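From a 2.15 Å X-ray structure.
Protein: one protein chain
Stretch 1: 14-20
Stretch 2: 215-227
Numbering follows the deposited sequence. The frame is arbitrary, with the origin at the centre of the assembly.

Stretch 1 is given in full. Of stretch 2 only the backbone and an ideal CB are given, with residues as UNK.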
# COMPACT_ATOMS: atom_id res chain seq x y z
N ALA A 14 1.24 -18.09 5.37
CA ALA A 14 2.03 -16.87 5.25
C ALA A 14 2.79 -16.83 3.93
O ALA A 14 3.80 -17.51 3.77
CB ALA A 14 2.99 -16.74 6.42
N ILE A 15 2.32 -16.01 2.98
CA ILE A 15 3.05 -15.80 1.74
C ILE A 15 4.07 -14.70 1.95
O ILE A 15 3.72 -13.59 2.34
CB ILE A 15 2.12 -15.42 0.57
CG1 ILE A 15 0.89 -16.33 0.52
CG2 ILE A 15 2.88 -15.47 -0.75
CD1 ILE A 15 1.21 -17.82 0.41
N THR A 16 5.34 -14.99 1.71
CA THR A 16 6.38 -13.99 1.91
C THR A 16 7.29 -13.82 0.71
O THR A 16 7.37 -14.67 -0.17
CB THR A 16 7.25 -14.32 3.12
OG1 THR A 16 8.22 -15.32 2.77
CG2 THR A 16 6.40 -14.79 4.29
N GLY A 17 7.98 -12.68 0.69
CA GLY A 17 9.04 -12.41 -0.27
C GLY A 17 10.06 -11.44 0.29
O GLY A 17 9.80 -10.75 1.26
N LYS A 18 11.23 -11.40 -0.33
CA LYS A 18 12.26 -10.44 0.05
C LYS A 18 12.30 -9.28 -0.94
O LYS A 18 12.39 -9.50 -2.15
CB LYS A 18 13.62 -11.11 0.12
CG LYS A 18 13.77 -12.13 1.22
CD LYS A 18 15.21 -12.58 1.31
CE LYS A 18 15.39 -13.74 2.27
NZ LYS A 18 16.74 -14.33 2.09
N PHE A 19 12.25 -8.06 -0.43
CA PHE A 19 12.17 -6.87 -1.28
C PHE A 19 13.30 -5.91 -0.95
O PHE A 19 13.68 -5.77 0.20
CB PHE A 19 10.81 -6.17 -1.10
CG PHE A 19 9.65 -6.96 -1.66
CD1 PHE A 19 9.26 -8.16 -1.07
CD2 PHE A 19 8.95 -6.49 -2.76
CE1 PHE A 19 8.19 -8.88 -1.57
CE2 PHE A 19 7.88 -7.21 -3.28
CZ PHE A 19 7.49 -8.40 -2.68
N LYS A 20 13.85 -5.27 -1.97
CA LYS A 20 14.85 -4.24 -1.74
C LYS A 20 14.28 -2.91 -2.17
O LYS A 20 13.41 -2.88 -3.04
CB LYS A 20 16.15 -4.53 -2.49
CG LYS A 20 15.99 -4.65 -4.00
CD LYS A 20 17.28 -5.08 -4.66
CE LYS A 20 17.10 -5.36 -6.15
NZ LYS A 20 16.93 -4.10 -6.94
N UNK A 215 -5.09 -15.37 -0.15
CA UNK A 215 -3.92 -14.72 0.41
C UNK A 215 -2.85 -14.49 -0.65
O UNK A 215 -2.19 -13.45 -0.67
CB UNK A 215 -3.35 -15.55 1.56
N UNK A 216 -2.70 -15.46 -1.55
CA UNK A 216 -1.72 -15.34 -2.62
C UNK A 216 -2.03 -14.18 -3.55
O UNK A 216 -1.13 -13.46 -3.98
CB UNK A 216 -1.65 -16.64 -3.42
N UNK A 217 -3.31 -14.01 -3.87
CA UNK A 217 -3.76 -12.91 -4.70
C UNK A 217 -3.41 -11.59 -4.02
O UNK A 217 -2.91 -10.66 -4.67
CB UNK A 217 -5.26 -13.01 -4.97
N UNK A 218 -3.65 -11.53 -2.72
CA UNK A 218 -3.34 -10.36 -1.90
C UNK A 218 -1.87 -10.00 -2.02
O UNK A 218 -1.51 -8.83 -2.19
CB UNK A 218 -3.70 -10.61 -0.44
N UNK A 219 -1.03 -11.01 -1.96
CA UNK A 219 0.41 -10.84 -2.06
C UNK A 219 0.79 -10.24 -3.41
O UNK A 219 1.71 -9.43 -3.51
CB UNK A 219 1.12 -12.18 -1.85
N UNK A 220 0.07 -10.64 -4.44
CA UNK A 220 0.36 -10.21 -5.79
C UNK A 220 -0.02 -8.74 -5.96
O UNK A 220 0.67 -7.98 -6.64
CB UNK A 220 -0.38 -11.08 -6.80
N UNK A 221 -1.10 -8.34 -5.31
CA UNK A 221 -1.48 -6.95 -5.31
C UNK A 221 -0.45 -6.13 -4.55
O UNK A 221 -0.09 -5.03 -4.97
CB UNK A 221 -2.87 -6.77 -4.70
N UNK A 222 0.08 -6.66 -3.45
CA UNK A 222 1.04 -5.93 -2.64
C UNK A 222 2.34 -5.70 -3.42
O UNK A 222 2.91 -4.60 -3.40
CB UNK A 222 1.32 -6.69 -1.34
N UNK A 223 2.78 -6.75 -4.12
CA UNK A 223 3.89 -6.67 -5.05
C UNK A 223 3.68 -5.54 -6.03
O UNK A 223 4.54 -4.68 -6.22
CB UNK A 223 4.07 -7.99 -5.80
N UNK A 224 2.53 -5.60 -6.70
CA UNK A 224 2.16 -4.63 -7.70
C UNK A 224 2.22 -3.22 -7.12
O UNK A 224 2.79 -2.30 -7.71
CB UNK A 224 0.76 -4.93 -8.25
N UNK A 225 1.67 -3.06 -5.93
CA UNK A 225 1.57 -1.74 -5.31
C UNK A 225 2.93 -1.19 -4.85
O UNK A 225 3.19 0.02 -4.94
CB UNK A 225 0.61 -1.81 -4.12
N UNK A 226 3.84 -2.06 -4.41
CA UNK A 226 5.15 -1.61 -3.93
C UNK A 226 6.07 -1.22 -5.08
O UNK A 226 6.94 -0.37 -4.93
CB UNK A 226 5.81 -2.70 -3.09
N UNK A 227 5.90 -1.85 -6.23
CA UNK A 227 6.72 -1.55 -7.39
C UNK A 227 6.24 -0.27 -8.07
O UNK A 227 7.04 0.60 -8.37
CB UNK A 227 6.70 -2.72 -8.38

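Stretch 2 is helical throughout, with phi/psi near -60/-40, and it runs beside the strand at 26° between the N-to-C directions, the axes approaching to 8.7 Å. Strand residues alternate, so Ile 15, the CB-less Gly 17 and Phe 19 face the helix and offer it an almost wholly apolar surface.

Position 215 directs its CA-to-CB bond toward the strand, and its ideal CB lies 4.4 Å from Ile 15 CG1. A small or branched side chain with a methyl group, such as valine, threonine or alanine, would suit it. The residue is Thr 215, whose CG2 rests 3.7 Å from Ile 15 CG1, while its OG1 is hydrogen-bonded elsewhere in the structure.

At 216 the bond points sideways, with the ideal CB 4.7 Å from Ile 15 CG1. A long chain could lay its methylenes along the isoleucine and carry a polar end past it, so glutamate, glutamine, lysine or arginine are all plausible. Glu 216 does this: its CG is 3.7 Å from Ile 15 CD1, and no hydrogen bond to the strand accompanies the contact.

Positions 217 and 218 are out of reach of stretch 1, which therefore sets no preference there beyond compatibility with a helix. They are Lys 217 and Ala 218.

Position 219 is the most constrained. Its bond points toward the strand, its ideal CB is 3.9 Å from Ile 15 CG2, and beyond it the absent side chain of Gly 17 leaves room above the strand backbone. A large apolar group is expected, with phenylalanine, leucine and methionine as candidates. Phe 219, with chi1 at t, extends its ring into this space. Ile 15 CG2 sits over one face, 3.8 Å from the ring centroid in a CH-pi contact, and Phe 219 CZ reaches to 3.6 Å from Gly 17 N. The fit is close: an ideal CB on Gly 17 would fall 3.1 Å from Phe 219 CZ. The same CZ lies 4.1 Å from Phe 19 CE1.

Positions 220 and 221 are again unconstrained by the strand, and hold Ser 220 and Leu 221. The bond at 222 points toward stretch 1, but nothing there lies within 5.5 Å of the ideal CB; a compact or medium apolar group would be reasonable, and Val 222 makes no contact.

At 223 the bond is sideways and the ideal CB is 4.6 Å from Phe 19 CE2, favouring a chain with an aliphatic stem. Lys 223 places CG 3.6 Å from Phe 19 CZ, at the ring edge, while its NZ is hydrogen-bonded elsewhere in the structure.

Positions 224 and 225 lie beyond the strand's reach and hold Leu 224 and Ala 225. Position 226 points toward it, with the ideal CB 4.9 Å from Phe 19 CD2, and leucine, isoleucine or methionine could cover the ring. Leu 226 does so, its CD1 over one face and 4.1 Å from Phe 19 CD2. At 227 the bond is sideways and the strand sets no preference, so a polar chain is one of several possibilities; Arg 227 leads its end away.

Stretch 2, residues 215-227: TEKAFSLVKLALR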
# COMPACT_ATOMS: atom_id res chain seq x y z
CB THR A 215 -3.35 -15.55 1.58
OG1 THR A 215 -4.35 -15.67 2.60
CG2 THR A 215 -2.11 -14.90 2.17
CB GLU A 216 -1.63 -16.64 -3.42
CG GLU A 216 -0.70 -17.66 -2.79
CD GLU A 216 -0.68 -18.98 -3.54
OE1 GLU A 216 -1.61 -19.24 -4.33
OE2 GLU A 216 0.28 -19.75 -3.33
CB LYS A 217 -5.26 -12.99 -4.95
CG LYS A 217 -5.67 -14.22 -5.73
CD LYS A 217 -7.12 -14.13 -6.16
CE LYS A 217 -7.57 -15.42 -6.84
NZ LYS A 217 -9.00 -15.36 -7.25
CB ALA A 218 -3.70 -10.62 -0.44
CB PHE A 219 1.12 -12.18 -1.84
CG PHE A 219 2.61 -12.06 -1.78
CD1 PHE A 219 3.24 -11.53 -0.66
CD2 PHE A 219 3.39 -12.45 -2.85
CE1 PHE A 219 4.61 -11.40 -0.61
CE2 PHE A 219 4.77 -12.34 -2.81
CZ PHE A 219 5.38 -11.81 -1.68
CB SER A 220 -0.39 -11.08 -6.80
OG SER A 220 0.27 -12.32 -6.96
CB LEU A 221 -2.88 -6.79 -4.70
CG LEU A 221 -4.03 -7.27 -5.59
CD1 LEU A 221 -5.35 -7.14 -4.88
CD2 LEU A 221 -4.04 -6.50 -6.92
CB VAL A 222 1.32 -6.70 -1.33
CG1 VAL A 222 2.63 -6.25 -0.68
CG2 VAL A 222 0.14 -6.55 -0.39
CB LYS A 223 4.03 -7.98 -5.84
CG LYS A 223 5.15 -8.92 -5.39
CD LYS A 223 5.18 -10.20 -6.24
CE LYS A 223 5.86 -9.97 -7.59
NZ LYS A 223 7.33 -9.74 -7.44
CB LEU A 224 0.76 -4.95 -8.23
CG LEU A 224 0.17 -4.20 -9.42
CD1 LEU A 224 1.17 -4.10 -10.56
CD2 LEU A 224 -1.09 -4.93 -9.84
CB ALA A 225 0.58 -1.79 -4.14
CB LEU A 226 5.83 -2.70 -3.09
CG LEU A 226 5.14 -3.15 -1.80
CD1 LEU A 226 5.97 -4.25 -1.08
CD2 LEU A 226 4.83 -2.01 -0.85
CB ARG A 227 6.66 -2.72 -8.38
CG ARG A 227 7.62 -2.64 -9.55
CD ARG A 227 7.36 -3.80 -10.50
NE ARG A 227 6.05 -3.70 -11.12
CZ ARG A 227 5.28 -4.73 -11.46
NH1 ARG A 227 5.70 -5.97 -11.24
NH2 ARG A 227 4.10 -4.53 -12.03
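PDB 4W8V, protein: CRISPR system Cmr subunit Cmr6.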